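Local coordinates for thioesterase domain-containing protein (Pseudomonas aeruginosa, PDB 1ZKI) that probably hydrolyses acyl-CoA thioesters, as a member of the hotdog-fold thioesterase superfamily, at residues Glu18-Asp23 with Val34-Ala39; Asp59-Leu64 with Val94-Arg99; Thr78-Ile83 with Gln125-Gln130; Arg87-Gly92 with Val114-Lys119. One frame throughout, in Å; residues are numbered along the deposited sequence. Where two conformers were deposited one is given.

Interaction 1. Residues Glu18-Asp23 with Val34-Ala39; sequences ELVGLD and VRLPMA
A Schellman motif ends helix 15-20 and delivers the chain into a beta hairpin, where Asp23, the first residue of edge strand 23-27, pairs with Arg35 of strand 31-37. The pair is antiparallel and hydrogen-bonded: Arg35 N gives an almost straight bond to Asp23 O (2.9 Å), and Asp23 N returns a more bent one to Arg35 O (3.0 Å). Both side chains leave the same face of the sheet and run side by side. Asp23 is modelled in two conformers; in one, Arg35 NH2 reaches Asp23 OD2 at 2.9 Å in a salt bridge, with OD2 near the guanidinium plane and NH2 on the anti side of the carboxylate. There the two planes stand 89° apart, and one nitrogen meets one oxygen instead of a two-pronged pair. Arg35 CG, set between its own N and carbonyl carbon (chi1 66°), packs 3.5 Å from Asp23 CB. Glu93 takes a second salt bridge, at NE of Arg35.

Val34 and Leu36 turn to the other face. The Leu36 and Leu22 side chains cross, CD2 of one 3.8 Å from CD2 of the other, Leu36 CD1 touches Val20 CG1 at 4.0 Å, and Leu22 CB rests on Val34 CG1; Leu57 of helix 51-70 covers Leu22 and Val34. A water donates to Val20 O (2.9 Å) and Pro37 O (2.8 Å), tying the helix end to the strand. Gly21, the C-prime residue, makes the turn with a positive phi of 99°. A Schellman-ended short helix running into an edge hairpin is how this hotdog domain starts its antiparallel sheet.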
loop_
_atom_site.group_PDB
_atom_site.type_symbol
_atom_site.label_atom_id
_atom_site.label_comp_id
_atom_site.label_asym_id
_atom_site.label_seq_id
_atom_site.Cartn_x
_atom_site.Cartn_y
_atom_site.Cartn_z
ATOM N N GLU A 18 0.236 -24.910 2.675
ATOM C CA GLU A 18 0.999 -25.957 3.382
ATOM C C GLU A 18 2.364 -26.247 2.763
ATOM O O GLU A 18 3.358 -26.436 3.485
ATOM C CB GLU A 18 0.167 -27.230 3.424
ATOM C CG GLU A 18 -1.049 -27.043 4.256
ATOM C CD GLU A 18 -0.770 -27.420 5.656
ATOM O OE1 GLU A 18 -0.442 -26.487 6.434
ATOM O OE2 GLU A 18 -0.844 -28.651 5.945
ATOM N N LEU A 19 2.404 -26.271 1.431
ATOM C CA LEU A 19 3.624 -26.516 0.670
ATOM C C LEU A 19 4.661 -25.443 0.998
ATOM O O LEU A 19 5.819 -25.740 1.297
ATOM C CB LEU A 19 3.327 -26.452 -0.830
ATOM C CG LEU A 19 4.542 -26.605 -1.756
ATOM C CD1 LEU A 19 4.996 -28.080 -1.821
ATOM C CD2 LEU A 19 4.258 -26.004 -3.169
ATOM N N VAL A 20 4.231 -24.191 0.956
ATOM C CA VAL A 20 5.155 -23.088 1.205
ATOM C C VAL A 20 5.598 -23.062 2.679
ATOM O O VAL A 20 6.715 -22.623 2.999
ATOM C CB VAL A 20 4.528 -21.763 0.740
ATOM C CG1 VAL A 20 5.405 -20.590 1.099
ATOM C CG2 VAL A 20 4.329 -21.819 -0.768
ATOM N N GLY A 21 4.718 -23.534 3.563
ATOM C CA GLY A 21 4.979 -23.564 5.002
ATOM C C GLY A 21 4.342 -22.408 5.756
ATOM O O GLY A 21 4.804 -22.028 6.847
ATOM N N LEU A 22 3.264 -21.862 5.188
ATOM C CA LEU A 22 2.561 -20.735 5.801
ATOM C C LEU A 22 1.801 -21.236 7.017
ATOM O O LEU A 22 1.169 -22.278 6.972
ATOM C CB LEU A 22 1.601 -20.054 4.810
ATOM C CG LEU A 22 2.277 -19.566 3.532
ATOM C CD1 LEU A 22 1.278 -19.033 2.500
ATOM C CD2 LEU A 22 3.403 -18.537 3.795
ATOM N N ASP A 23 1.778 -20.418 8.052
ATOM C CA ASP A 23 1.262 -20.842 9.316
ATOM C C ASP A 23 0.431 -19.692 9.905
ATOM O O ASP A 23 1.001 -18.711 10.386
ATOM C CB ASP A 23 2.482 -21.204 10.172
ATOM C CG ASP A 23 2.130 -21.697 11.540
ATOM O OD1 ASP A 23 1.005 -22.188 11.745
ATOM O OD2 ASP A 23 3.023 -21.614 12.413
ATOM N N VAL A 34 0.102 -14.058 9.600
ATOM C CA VAL A 34 0.596 -15.372 9.179
ATOM C C VAL A 34 2.126 -15.377 9.289
ATOM O O VAL A 34 2.761 -14.354 9.001
ATOM C CB VAL A 34 0.129 -15.667 7.712
ATOM C CG1 VAL A 34 0.705 -16.959 7.188
ATOM C CG2 VAL A 34 -1.409 -15.678 7.619
ATOM N N ARG A 35 2.716 -16.501 9.705
ATOM C CA ARG A 35 4.180 -16.603 9.800
ATOM C C ARG A 35 4.700 -17.541 8.726
ATOM O O ARG A 35 3.968 -18.427 8.262
ATOM C CB ARG A 35 4.628 -17.076 11.197
ATOM C CG ARG A 35 4.216 -18.473 11.547
ATOM C CD ARG A 35 4.664 -18.882 12.971
ATOM N NE ARG A 35 6.106 -19.159 13.075
ATOM C CZ ARG A 35 6.685 -20.329 12.810
ATOM N NH1 ARG A 35 8.006 -20.467 12.944
ATOM N NH2 ARG A 35 5.960 -21.375 12.391
ATOM N N LEU A 36 5.959 -17.343 8.346
ATOM C CA LEU A 36 6.632 -18.164 7.341
ATOM C C LEU A 36 8.085 -18.342 7.756
ATOM O O LEU A 36 8.870 -17.399 7.646
ATOM C CB LEU A 36 6.549 -17.539 5.938
ATOM C CG LEU A 36 7.318 -18.270 4.811
ATOM C CD1 LEU A 36 6.936 -19.763 4.746
ATOM C CD2 LEU A 36 7.083 -17.568 3.438
ATOM N N PRO A 37 8.438 -19.545 8.244
ATOM C CA PRO A 37 9.841 -19.827 8.555
ATOM C C PRO A 37 10.637 -20.104 7.285
ATOM O O PRO A 37 10.114 -20.738 6.342
ATOM C CB PRO A 37 9.764 -21.088 9.429
ATOM C CG PRO A 37 8.495 -21.770 9.018
ATOM C CD PRO A 37 7.539 -20.666 8.584
HETATM N N MSE A 38 11.886 -19.625 7.241
HETATM C CA MSE A 38 12.783 -19.955 6.123
HETATM C C MSE A 38 12.968 -21.473 6.041
HETATM O O MSE A 38 12.964 -22.183 7.061
HETATM C CB MSE A 38 14.164 -19.283 6.285
HETATM C CG MSE A 38 15.121 -19.512 5.092
HETATM SE SE MSE A 38 14.402 -18.655 3.519
HETATM C CE MSE A 38 15.823 -18.934 2.280
ATOM N N ALA A 39 13.115 -21.968 4.816
ATOM C CA ALA A 39 13.447 -23.359 4.587
ATOM C C ALA A 39 14.227 -23.438 3.282
ATOM O O ALA A 39 14.157 -22.523 2.469
ATOM C CB ALA A 39 12.190 -24.212 4.502
HETATM O O HOH W 1 8.646 -22.802 5.128
#

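Interaction 2. Residues Asp59-Leu64 with Val94-Arg99; sequences DVTMGL and VRCVAR
Helix 59-64 lies across strand 94-99 with the two axes 7.2 Å apart at closest and their N-to-C directions 40° apart, and the backbones come nearest where Met62 CA stands 5.2 Å from Ala98 CA. Thr61, which points at the strand, does most of the touching. Its two branches have separate jobs. CG2, anti to the backbone N, drops onto the strand, 3.6 Å from Ala98 CB and 3.5 Å from Cys96 O. OG1, beside the backbone N (chi1 -48°), lies alongside Cys96, 3.4 Å from SG; its polar partner is the carbonyl O of Leu57, one helical turn earlier, to which it is hydrogen-bonded. A buried hydroxyl is thus satisfied within the helix, while its flank packs against sulfur.

Cys96 SG is anti to its own backbone N (chi1 180°) and comes up beside Thr61 CB. Ala98, with only a methyl to offer, lets the helix come close: Ala98 CB sits 3.6 Å from Thr61 O and 3.9 Å from Met62 CG. The selenomethionine Met62 then continues between helix and sheet in an extended chain, touching Val110 and Ala112 of the neighbouring strand 107-116, while Val34 of strand 31-37 touches Thr61 from the other neighbour. The contact is van der Waals packing throughout, and its centre is about 3 Å from the centre of the chain. One long helix laid against the inner face of a curved antiparallel sheet, with small residues where the two come nearest, is the sausage-in-bun arrangement of the hotdog fold.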
loop_
_atom_site.group_PDB
_atom_site.type_symbol
_atom_site.label_atom_id
_atom_site.label_comp_id
_atom_site.label_asym_id
_atom_site.label_seq_id
_atom_site.Cartn_x
_atom_site.Cartn_y
_atom_site.Cartn_z
ATOM N N ASP A 59 -0.443 -12.892 -0.127
ATOM C CA ASP A 59 -1.763 -13.208 -0.697
ATOM C C ASP A 59 -2.616 -14.016 0.301
ATOM O O ASP A 59 -3.816 -13.742 0.503
ATOM C CB ASP A 59 -1.594 -13.962 -2.020
ATOM C CG ASP A 59 -2.927 -14.336 -2.641
ATOM O OD1 ASP A 59 -3.718 -13.431 -2.987
ATOM O OD2 ASP A 59 -3.208 -15.537 -2.724
ATOM N N VAL A 60 -1.998 -15.002 0.948
ATOM C CA VAL A 60 -2.712 -15.813 1.928
ATOM C C VAL A 60 -3.181 -14.987 3.127
ATOM O O VAL A 60 -4.324 -15.121 3.562
ATOM C CB VAL A 60 -1.890 -17.040 2.351
ATOM C CG1 VAL A 60 -2.497 -17.722 3.579
ATOM C CG2 VAL A 60 -1.790 -18.040 1.144
ATOM N N THR A 61 -2.293 -14.154 3.662
ATOM C CA THR A 61 -2.639 -13.294 4.800
ATOM C C THR A 61 -3.776 -12.325 4.439
ATOM O O THR A 61 -4.698 -12.122 5.219
ATOM C CB THR A 61 -1.413 -12.495 5.305
ATOM O OG1 THR A 61 -0.302 -13.389 5.459
ATOM C CG2 THR A 61 -1.725 -11.865 6.671
HETATM N N MSE A 62 -3.691 -11.722 3.253
HETATM C CA MSE A 62 -4.760 -10.843 2.772
HETATM C C MSE A 62 -6.095 -11.584 2.646
HETATM O O MSE A 62 -7.118 -11.055 3.038
HETATM C CB MSE A 62 -4.370 -10.202 1.443
HETATM C CG MSE A 62 -3.270 -9.174 1.564
HETATM SE SE MSE A 62 -2.893 -8.596 -0.315
HETATM C CE MSE A 62 -1.988 -6.924 0.100
ATOM N N GLY A 63 -6.080 -12.815 2.125
ATOM C CA GLY A 63 -7.307 -13.616 2.028
ATOM C C GLY A 63 -7.947 -13.869 3.390
ATOM O O GLY A 63 -9.173 -13.802 3.539
ATOM N N LEU A 64 -7.104 -14.168 4.378
ATOM C CA LEU A 64 -7.555 -14.424 5.742
ATOM C C LEU A 64 -8.108 -13.157 6.399
ATOM O O LEU A 64 -9.099 -13.205 7.124
ATOM C CB LEU A 64 -6.410 -15.029 6.557
ATOM C CG LEU A 64 -6.088 -16.504 6.258
ATOM C CD1 LEU A 64 -4.892 -16.951 7.128
ATOM C CD2 LEU A 64 -7.307 -17.401 6.498
ATOM N N VAL A 94 9.540 -14.817 8.916
ATOM C CA VAL A 94 8.887 -13.531 8.692
ATOM C C VAL A 94 7.430 -13.597 9.127
ATOM O O VAL A 94 6.827 -14.684 9.170
ATOM C CB VAL A 94 9.002 -13.054 7.214
ATOM C CG1 VAL A 94 10.476 -12.792 6.835
ATOM C CG2 VAL A 94 8.361 -14.073 6.250
ATOM N N ARG A 95 6.878 -12.429 9.450
ATOM C CA ARG A 95 5.473 -12.293 9.803
ATOM C C ARG A 95 4.836 -11.353 8.816
ATOM O O ARG A 95 5.405 -10.321 8.500
ATOM C CB ARG A 95 5.329 -11.723 11.226
ATOM C CG ARG A 95 5.953 -12.583 12.319
ATOM C CD ARG A 95 5.159 -13.851 12.468
ATOM N NE ARG A 95 5.672 -14.783 13.470
ATOM C CZ ARG A 95 5.085 -15.022 14.633
ATOM N NH1 ARG A 95 3.978 -14.359 14.980
ATOM N NH2 ARG A 95 5.603 -15.935 15.447
ATOM N N CYS A 96 3.664 -11.734 8.326
ATOM C CA CYS A 96 2.851 -10.848 7.503
ATOM C C CYS A 96 1.606 -10.464 8.279
ATOM O O CYS A 96 0.922 -11.331 8.845
ATOM C CB CYS A 96 2.477 -11.531 6.202
ATOM S SG CYS A 96 1.444 -10.464 5.134
ATOM N N VAL A 97 1.329 -9.162 8.332
ATOM C CA VAL A 97 0.066 -8.668 8.880
ATOM C C VAL A 97 -0.686 -7.956 7.755
ATOM O O VAL A 97 -0.125 -7.064 7.098
ATOM C CB VAL A 97 0.290 -7.707 10.068
ATOM C CG1 VAL A 97 -1.051 -7.154 10.569
ATOM C CG2 VAL A 97 1.047 -8.435 11.186
ATOM N N ALA A 98 -1.935 -8.367 7.529
ATOM C CA ALA A 98 -2.767 -7.767 6.502
ATOM C C ALA A 98 -3.983 -7.132 7.169
ATOM O O ALA A 98 -4.476 -7.631 8.190
ATOM C CB ALA A 98 -3.208 -8.809 5.475
ATOM N N ARG A 99 -4.449 -6.028 6.584
ATOM C CA ARG A 99 -5.532 -5.244 7.144
ATOM C C ARG A 99 -6.471 -4.807 6.031
ATOM O O ARG A 99 -6.032 -4.183 5.059
ATOM C CB ARG A 99 -4.941 -4.014 7.836
ATOM C CG ARG A 99 -5.935 -3.190 8.621
ATOM C CD ARG A 99 -5.193 -2.073 9.395
ATOM N NE ARG A 99 -4.162 -2.647 10.269
ATOM C CZ ARG A 99 -4.364 -3.091 11.515
ATOM N NH1 ARG A 99 -5.568 -3.019 12.084
ATOM N NH2 ARG A 99 -3.347 -3.609 12.202
#

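Interaction 3. Residues Thr78-Ile83 with Gln125-Gln130; sequences TLECKI and QGTFAQ
A classic beta bulge interrupts the antiparallel pairing of strand 76-85, the outermost of this chain's sheet, with strand 119-130, where Leu79 and Glu80 both face Thr127. Thr127 O accepts from two amides, Leu79 N at 2.8 Å and Glu80 N at 3.3 Å, and Thr127 N answers to Glu80 O. Beyond it, Lys82 and Gln125 form a regular hydrogen-bonded pair; between that pair and Glu80-Thr127, a non-hydrogen-bonded pair sets Cys81 CA 3.9 Å from Gly126 CA.

Glu80 CG sits between its backbone N and carbonyl carbon (chi1 63°), and a bend at chi2 (84°) turns CD back toward Thr127. Thr127 OG1 donates to the anti lone pair of Glu80 OE2 at a modelled 2.5 Å, a length short enough to be doubtful. Leu79 CG packs on Ala129 CB at 3.8 Å. On the opposite face, Thr78 CA makes a CH-pi contact over the Phe128 ring, 4.0 Å from its centroid, and Thr78 OG1, hydrogen-bonded to Asp59, lies 3.3 Å from rim atom CE1.

Lys82 of the second subunit forms a salt bridge with Glu80, and Asn84 of that subunit bonds to Thr127 OG1. The hydroxyl therefore probably helps fix the carboxylate for a charge pair across the dimer interface.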
loop_
_atom_site.group_PDB
_atom_site.type_symbol
_atom_site.label_atom_id
_atom_site.label_comp_id
_atom_site.label_asym_id
_atom_site.label_seq_id
_atom_site.Cartn_x
_atom_site.Cartn_y
_atom_site.Cartn_z
ATOM N N THR A 78 -8.845 -13.083 -4.856
ATOM C CA THR A 78 -7.965 -12.001 -5.279
ATOM C C THR A 78 -8.266 -11.575 -6.722
ATOM O O THR A 78 -8.266 -12.424 -7.643
ATOM C CB THR A 78 -6.488 -12.424 -5.191
ATOM O OG1 THR A 78 -6.257 -13.156 -3.973
ATOM C CG2 THR A 78 -5.575 -11.202 -5.251
ATOM N N LEU A 79 -8.554 -10.289 -6.933
ATOM C CA LEU A 79 -8.604 -9.747 -8.289
ATOM C C LEU A 79 -7.194 -9.361 -8.754
ATOM O O LEU A 79 -6.810 -9.637 -9.894
ATOM C CB LEU A 79 -9.502 -8.507 -8.394
ATOM C CG LEU A 79 -11.020 -8.656 -8.382
ATOM C CD1 LEU A 79 -11.623 -7.271 -8.433
ATOM C CD2 LEU A 79 -11.482 -9.511 -9.574
ATOM N N GLU A 80 -6.453 -8.678 -7.884
ATOM C CA GLU A 80 -5.115 -8.192 -8.244
ATOM C C GLU A 80 -4.347 -7.866 -6.982
ATOM O O GLU A 80 -4.942 -7.662 -5.938
ATOM C CB GLU A 80 -5.201 -6.936 -9.143
ATOM C CG GLU A 80 -5.859 -5.699 -8.490
ATOM C CD GLU A 80 -4.875 -4.876 -7.641
ATOM O OE1 GLU A 80 -3.680 -4.802 -7.997
ATOM O OE2 GLU A 80 -5.302 -4.307 -6.599
ATOM N N CYS A 81 -3.031 -7.792 -7.094
ATOM C CA CYS A 81 -2.187 -7.402 -5.960
ATOM C C CYS A 81 -0.903 -6.806 -6.485
ATOM O O CYS A 81 -0.444 -7.178 -7.573
ATOM C CB CYS A 81 -1.873 -8.624 -5.091
ATOM S SG CYS A 81 -1.133 -8.180 -3.512
ATOM N N LYS A 82 -0.307 -5.918 -5.693
ATOM C CA LYS A 82 0.944 -5.255 -6.042
ATOM C C LYS A 82 1.823 -5.315 -4.815
ATOM O O LYS A 82 1.360 -5.005 -3.729
ATOM C CB LYS A 82 0.668 -3.794 -6.406
ATOM C CG LYS A 82 1.911 -2.961 -6.795
ATOM C CD LYS A 82 2.400 -2.077 -5.647
ATOM C CE LYS A 82 3.220 -0.896 -6.192
ATOM N NZ LYS A 82 4.571 -1.299 -6.600
ATOM N N ILE A 83 3.084 -5.691 -5.004
ATOM C CA ILE A 83 4.021 -5.860 -3.887
ATOM C C ILE A 83 5.314 -5.106 -4.175
ATOM O O ILE A 83 5.747 -5.051 -5.329
ATOM C CB ILE A 83 4.334 -7.395 -3.664
ATOM C CG1 ILE A 83 5.196 -7.617 -2.414
ATOM C CG2 ILE A 83 5.013 -8.050 -4.911
ATOM C CD1 ILE A 83 5.236 -9.071 -1.971
ATOM N N GLN A 125 -0.484 -4.095 -1.569
ATOM C CA GLN A 125 -1.860 -3.623 -1.581
ATOM C C GLN A 125 -2.556 -4.397 -2.672
ATOM O O GLN A 125 -1.987 -4.581 -3.747
ATOM C CB GLN A 125 -1.860 -2.131 -1.927
ATOM C CG GLN A 125 -3.196 -1.440 -1.876
ATOM C CD GLN A 125 -3.071 0.044 -2.218
ATOM O OE1 GLN A 125 -3.735 0.541 -3.140
ATOM N NE2 GLN A 125 -2.193 0.746 -1.502
ATOM N N GLY A 126 -3.768 -4.862 -2.395
ATOM C CA GLY A 126 -4.531 -5.646 -3.388
ATOM C C GLY A 126 -6.027 -5.449 -3.275
ATOM O O GLY A 126 -6.524 -4.793 -2.334
ATOM N N THR A 127 -6.744 -6.046 -4.221
ATOM C CA THR A 127 -8.177 -5.864 -4.342
ATOM C C THR A 127 -8.756 -7.254 -4.440
ATOM O O THR A 127 -8.267 -8.090 -5.215
ATOM C CB THR A 127 -8.530 -5.063 -5.599
ATOM O OG1 THR A 127 -7.646 -3.944 -5.715
ATOM C CG2 THR A 127 -10.012 -4.568 -5.567
ATOM N N PHE A 128 -9.798 -7.495 -3.653
ATOM C CA PHE A 128 -10.509 -8.774 -3.646
ATOM C C PHE A 128 -11.931 -8.573 -4.143
ATOM O O PHE A 128 -12.526 -7.498 -3.962
ATOM C CB PHE A 128 -10.499 -9.350 -2.219
ATOM C CG PHE A 128 -9.215 -10.038 -1.850
ATOM C CD1 PHE A 128 -9.183 -11.415 -1.684
ATOM C CD2 PHE A 128 -8.034 -9.324 -1.695
ATOM C CE1 PHE A 128 -8.004 -12.073 -1.351
ATOM C CE2 PHE A 128 -6.828 -9.967 -1.376
ATOM C CZ PHE A 128 -6.812 -11.347 -1.200
ATOM N N ALA A 129 -12.490 -9.600 -4.783
ATOM C CA ALA A 129 -13.873 -9.536 -5.228
ATOM C C ALA A 129 -14.692 -10.283 -4.180
ATOM O O ALA A 129 -14.334 -11.398 -3.780
ATOM C CB ALA A 129 -14.026 -10.165 -6.597
ATOM N N GLN A 130 -15.733 -9.624 -3.678
ATOM C CA GLN A 130 -16.644 -10.228 -2.708
ATOM C C GLN A 130 -17.560 -11.194 -3.448
ATOM O O GLN A 130 -18.301 -10.784 -4.346
ATOM C CB GLN A 130 -17.462 -9.141 -1.989
ATOM C CG GLN A 130 -18.431 -9.670 -0.928
ATOM C CD GLN A 130 -17.709 -10.301 0.246
ATOM O OE1 GLN A 130 -17.015 -9.614 0.992
ATOM N NE2 GLN A 130 -17.865 -11.621 0.411
#

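Interaction 4. Residues Arg87-Gly92 with Val114-Lys119; sequences RAVADG and VRQGDK
One hydrogen bond joins the loop to the strand end: Gln116 NE2 donates to Asp91 O at 2.8 Å, with an N-H...O angle of 155°. The bond is flat at both ends, lying in the carbonyl plane and close to the amide plane of Gln116. NE2 also bonds to Glu93 O, so two backbone carbonyls hold the amide nitrogen, while OE1 at the other corner accepts from Lys119 NZ at 2.9 Å. With both ends engaged, the rotation of the amide is well defined. A water near this group accepts from Ala90 N at 3.1 Å and lies within reach of Asp91 O and Gln116 OE1.

Gln116 and Lys119 are themselves the first and last residues of a type II' beta turn, with Gly117 and Asp118 at its corners, that closes the hairpin between strands 107-116 and 119-130. Gln116 N bonds to Lys119 O and Lys119 N to Gln116 O.

Van der Waals contacts complete the surface patch. Lys119 runs obliquely over one face of the Arg87 guanidinium, near its rim, with CD 3.6 Å from Arg87 NH1. The charged end goes past, leaving Lys119 NZ 5.3 Å from Arg87 NH2, a like-charge proximity that the bond to Gln116 OE1 may ease. Val89 CG1, anti to its backbone N (chi1 176°), touches Gln116 NE2 at 4.0 Å, and the valine packs inward on Val94 and Val121.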
loop_
_atom_site.group_PDB
_atom_site.type_symbol
_atom_site.label_atom_id
_atom_site.label_comp_id
_atom_site.label_asym_id
_atom_site.label_seq_id
_atom_site.Cartn_x
_atom_site.Cartn_y
_atom_site.Cartn_z
ATOM N N ARG A 87 13.814 -5.549 1.457
ATOM C CA ARG A 87 15.116 -6.193 1.657
ATOM C C ARG A 87 15.014 -7.701 1.751
ATOM O O ARG A 87 13.923 -8.226 1.972
ATOM C CB ARG A 87 15.789 -5.660 2.906
ATOM C CG ARG A 87 15.003 -5.891 4.198
ATOM C CD ARG A 87 15.813 -5.298 5.344
ATOM N NE ARG A 87 17.003 -6.108 5.603
ATOM C CZ ARG A 87 17.792 -6.003 6.671
ATOM N NH1 ARG A 87 17.532 -5.119 7.629
ATOM N NH2 ARG A 87 18.823 -6.829 6.793
ATOM N N ALA A 88 16.161 -8.364 1.591
ATOM C CA ALA A 88 16.222 -9.819 1.498
ATOM C C ALA A 88 16.184 -10.460 2.875
ATOM O O ALA A 88 16.706 -9.901 3.855
ATOM C CB ALA A 88 17.500 -10.251 0.775
ATOM N N VAL A 89 15.603 -11.653 2.930
ATOM C CA VAL A 89 15.562 -12.468 4.143
ATOM C C VAL A 89 16.412 -13.732 3.928
ATOM O O VAL A 89 16.181 -14.473 2.988
ATOM C CB VAL A 89 14.100 -12.886 4.484
ATOM C CG1 VAL A 89 14.062 -13.822 5.710
ATOM C CG2 VAL A 89 13.239 -11.668 4.717
ATOM N N ALA A 90 17.400 -13.960 4.791
ATOM C CA ALA A 90 18.320 -15.098 4.616
ATOM C C ALA A 90 18.051 -16.244 5.592
ATOM O O ALA A 90 18.462 -17.388 5.352
ATOM C CB ALA A 90 19.782 -14.639 4.718
ATOM N N ASP A 91 17.369 -15.946 6.695
ATOM C CA ASP A 91 17.090 -16.977 7.692
ATOM C C ASP A 91 16.011 -16.546 8.670
ATOM O O ASP A 91 15.525 -15.408 8.607
ATOM C CB ASP A 91 18.368 -17.359 8.444
ATOM C CG ASP A 91 19.032 -16.183 9.093
ATOM O OD1 ASP A 91 18.341 -15.312 9.674
ATOM O OD2 ASP A 91 20.274 -16.130 9.029
ATOM N N GLY A 92 15.661 -17.449 9.581
ATOM C CA GLY A 92 14.680 -17.164 10.620
ATOM C C GLY A 92 13.285 -17.193 10.026
ATOM O O GLY A 92 13.023 -17.953 9.090
ATOM N N VAL A 114 5.232 -7.325 5.418
ATOM C CA VAL A 114 6.002 -8.469 5.888
ATOM C C VAL A 114 7.192 -7.909 6.639
ATOM O O VAL A 114 7.869 -6.995 6.145
ATOM C CB VAL A 114 6.494 -9.339 4.718
ATOM C CG1 VAL A 114 7.326 -10.534 5.235
ATOM C CG2 VAL A 114 5.291 -9.816 3.870
ATOM N N ARG A 115 7.436 -8.450 7.827
ATOM C CA ARG A 115 8.530 -7.976 8.669
ATOM C C ARG A 115 9.312 -9.136 9.254
ATOM O O ARG A 115 8.807 -10.252 9.382
ATOM C CB ARG A 115 7.994 -7.126 9.827
ATOM C CG ARG A 115 7.423 -5.786 9.409
ATOM C CD ARG A 115 7.089 -4.914 10.636
ATOM N NE ARG A 115 6.674 -3.607 10.161
ATOM C CZ ARG A 115 7.501 -2.597 9.929
ATOM N NH1 ARG A 115 8.799 -2.722 10.173
ATOM N NH2 ARG A 115 7.024 -1.461 9.457
ATOM N N GLN A 116 10.542 -8.847 9.651
ATOM C CA GLN A 116 11.254 -9.710 10.587
ATOM C C GLN A 116 11.686 -8.771 11.717
ATOM O O GLN A 116 12.650 -8.013 11.576
ATOM C CB GLN A 116 12.449 -10.374 9.904
ATOM C CG GLN A 116 13.162 -11.391 10.775
ATOM C CD GLN A 116 14.244 -12.116 10.004
ATOM O OE1 GLN A 116 15.307 -11.553 9.745
ATOM N NE2 GLN A 116 13.992 -13.366 9.650
ATOM N N GLY A 117 10.944 -8.782 12.818
ATOM C CA GLY A 117 11.144 -7.786 13.875
ATOM C C GLY A 117 11.006 -6.367 13.345
ATOM O O GLY A 117 10.000 -6.030 12.715
ATOM N N ASP A 118 12.039 -5.557 13.587
ATOM C CA ASP A 118 12.092 -4.157 13.131
ATOM C C ASP A 118 12.666 -4.006 11.710
ATOM O O ASP A 118 13.122 -2.922 11.322
ATOM C CB ASP A 118 12.876 -3.281 14.127
ATOM C CG ASP A 118 14.393 -3.473 14.042
ATOM O OD1 ASP A 118 14.850 -4.532 13.578
ATOM O OD2 ASP A 118 15.141 -2.551 14.450
ATOM N N LYS A 119 12.655 -5.095 10.948
ATOM C CA LYS A 119 13.055 -5.037 9.549
ATOM C C LYS A 119 11.824 -5.131 8.654
ATOM O O LYS A 119 11.118 -6.144 8.670
ATOM C CB LYS A 119 14.050 -6.150 9.211
ATOM C CG LYS A 119 15.216 -6.296 10.207
ATOM C CD LYS A 119 15.985 -7.553 9.863
ATOM C CE LYS A 119 16.740 -8.082 11.061
ATOM N NZ LYS A 119 16.971 -9.544 10.895
HETATM O O HOH W 2 17.324 -12.843 7.688
#

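Overall arrangement
All four contacts belong to one antiparallel sheet and the helix 51-70 it embraces. Interaction 1 sits at one edge of the sheet and interaction 3 at the other, centres about 21 Å apart and on opposite sides of the chain's centre; interaction 2 lies between them, about 12 Å from each. Interaction 1 closes first along the chain, interaction 2 alternates with both interactions 3 and 4, and interaction 4 is nested within the loop that interaction 3 closes. Direct links run through Val34 O to Cys96 N, Asp59 OD1 to Thr78 OG1, Met38 N to Gly92 O and Arg95 O to Arg115 N. One wrapped helix thus connects the starting hairpin to the strand facing the second subunit.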